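Local coordinates for putative alpha/beta hydrolase (Desulfitobacterium hafniense, PDB 4RPC), which is a putative hydrolase of the alpha/beta hydrolase family, of unknown substrate, at residues L25-A30 against P54-H59. Residues are numbered along the deposited sequence; the frame is centred on the assembly and turned at random.
Sequences LLIHGA and PELEGH
His28 and Leu56 carry the centre of this contact: CG of Leu56 sits over one face of the imidazole, 3.4 Å from CE1 of His28. The ring is swung out between its backbone N and carbonyl carbon (chi1 72°), and its ND1 donates in the ring plane to Gly29 O at 2.8 Å, which fixes how the ring is turned. His59 comes up at the ring's edge, its CD2 3.7 Å from CE1 of His28, the planes inclined at 43°. Its ND1 donates to Glu57 O inside the type II turn that His59 N closes on Leu56 O.

Apolar packing continues along the strand, where Pro54 lays its CD tightly against Leu25 CD2 (3.5 Å) and its CG near Ile27 CG1.

A water bridges the backbones, donating to Leu26 O and Pro54 O (2.8 Å) and accepting from His28 N.

The contact runs from the last residues of parallel strands 23-27 and 50-54 into the loops leaving their C-terminal ends. The His28-Gly29 loop lies beside the probable catalytic site, as in relatives where it helps build the oxyanion hole. Strand 88-95 flanks 23-27, helix 34-37 touches His28, and helix 179-191 packs on Ala30 and His59.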
loop_
_atom_site.group_PDB
_atom_site.type_symbol
_atom_site.label_atom_id
_atom_site.label_comp_id
_atom_site.label_asym_id
_atom_site.label_seq_id
_atom_site.Cartn_x
_atom_site.Cartn_y
_atom_site.Cartn_z
ATOM N N LEU A 25 2.096 -8.581 7.390
ATOM C CA LEU A 25 2.249 -7.100 7.488
ATOM C C LEU A 25 1.285 -6.400 6.560
ATOM O O LEU A 25 1.248 -6.720 5.391
ATOM C CB LEU A 25 3.663 -6.698 7.022
ATOM C CG LEU A 25 4.656 -5.936 7.852
ATOM C CD1 LEU A 25 5.785 -5.484 6.943
ATOM C CD2 LEU A 25 4.116 -4.742 8.605
ATOM N N LEU A 26 0.567 -5.410 7.054
ATOM C CA LEU A 26 -0.385 -4.684 6.281
ATOM C C LEU A 26 -0.014 -3.223 6.276
ATOM O O LEU A 26 -0.042 -2.570 7.363
ATOM C CB LEU A 26 -1.766 -4.827 6.898
ATOM C CG LEU A 26 -2.251 -6.235 7.114
ATOM C CD1 LEU A 26 -3.530 -6.190 7.934
ATOM C CD2 LEU A 26 -2.528 -6.913 5.800
ATOM N N ILE A 27 0.325 -2.713 5.074
ATOM C CA ILE A 27 0.874 -1.341 4.902
ATOM C C ILE A 27 -0.053 -0.504 4.101
ATOM O O ILE A 27 -0.297 -0.774 2.928
ATOM C CB ILE A 27 2.281 -1.327 4.269
ATOM C CG1 ILE A 27 3.205 -2.353 4.918
ATOM C CG2 ILE A 27 2.904 0.062 4.380
ATOM C CD1 ILE A 27 4.597 -2.467 4.283
ATOM N N HIS A 28 -0.621 0.504 4.757
ATOM C CA HIS A 28 -1.574 1.411 4.150
ATOM C C HIS A 28 -0.936 2.436 3.223
ATOM O O HIS A 28 0.286 2.537 3.132
ATOM C CB HIS A 28 -2.411 2.104 5.225
ATOM C CG HIS A 28 -1.679 3.149 6.034
ATOM N ND1 HIS A 28 -1.474 4.423 5.568
ATOM C CD2 HIS A 28 -1.239 3.150 7.314
ATOM C CE1 HIS A 28 -0.839 5.140 6.480
ATOM N NE2 HIS A 28 -0.688 4.400 7.554
ATOM N N GLY A 29 -1.763 3.157 2.486
ATOM C CA GLY A 29 -1.252 4.133 1.516
ATOM C C GLY A 29 -1.293 5.577 2.013
ATOM O O GLY A 29 -1.747 5.876 3.139
ATOM N N ALA A 30 -0.758 6.464 1.184
ATOM C CA ALA A 30 -0.793 7.892 1.464
ATOM C C ALA A 30 -2.221 8.377 1.700
ATOM O O ALA A 30 -3.105 8.139 0.912
ATOM C CB ALA A 30 -0.199 8.665 0.296
ATOM N N PRO A 54 1.793 -1.011 10.394
ATOM C CA PRO A 54 2.443 0.245 10.727
ATOM C C PRO A 54 1.571 1.485 10.480
ATOM O O PRO A 54 0.622 1.435 9.723
ATOM C CB PRO A 54 3.634 0.273 9.763
ATOM C CG PRO A 54 3.302 -0.693 8.671
ATOM C CD PRO A 54 2.499 -1.746 9.345
ATOM N N GLU A 55 1.912 2.602 11.104
ATOM C CA GLU A 55 1.438 3.916 10.660
ATOM C C GLU A 55 2.498 4.559 9.808
ATOM O O GLU A 55 3.642 4.658 10.223
ATOM C CB GLU A 55 1.265 4.804 11.858
ATOM C CG GLU A 55 0.235 4.304 12.807
ATOM C CD GLU A 55 0.083 5.192 14.029
ATOM O OE1 GLU A 55 0.812 6.237 14.167
ATOM O OE2 GLU A 55 -0.771 4.790 14.841
ATOM N N LEU A 56 2.171 4.967 8.602
ATOM C CA LEU A 56 3.108 5.766 7.827
ATOM C C LEU A 56 3.344 7.075 8.579
ATOM O O LEU A 56 2.462 7.582 9.275
ATOM C CB LEU A 56 2.557 6.050 6.432
ATOM C CG LEU A 56 2.379 4.877 5.459
ATOM C CD1 LEU A 56 1.944 5.428 4.108
ATOM C CD2 LEU A 56 3.693 4.191 5.298
ATOM N N GLU A 57 4.554 7.595 8.484
ATOM C CA GLU A 57 4.874 8.859 9.137
ATOM C C GLU A 57 3.827 9.923 8.910
ATOM O O GLU A 57 3.335 10.120 7.813
ATOM C CB GLU A 57 6.246 9.381 8.714
ATOM C CG GLU A 57 7.401 8.535 9.262
ATOM C CD GLU A 57 7.728 7.287 8.419
ATOM O OE1 GLU A 57 7.001 7.000 7.455
ATOM O OE2 GLU A 57 8.765 6.621 8.702
ATOM N N GLY A 58 3.509 10.620 9.990
ATOM C CA GLY A 58 2.499 11.685 10.000
ATOM C C GLY A 58 1.025 11.271 9.886
ATOM O O GLY A 58 0.162 12.154 9.939
ATOM N N HIS A 59 0.722 9.960 9.756
ATOM C CA HIS A 59 -0.636 9.510 9.636
ATOM C C HIS A 59 -1.249 9.114 11.001
ATOM O O HIS A 59 -1.615 7.940 11.279
ATOM C CB HIS A 59 -0.686 8.374 8.637
ATOM C CG HIS A 59 -0.440 8.850 7.236
ATOM N ND1 HIS A 59 0.728 9.492 6.884
ATOM C CD2 HIS A 59 -1.210 8.821 6.127
ATOM C CE1 HIS A 59 0.645 9.886 5.628
ATOM N NE2 HIS A 59 -0.503 9.463 5.135
HETATM O O HOH W 1 -0.493 0.012 7.622
#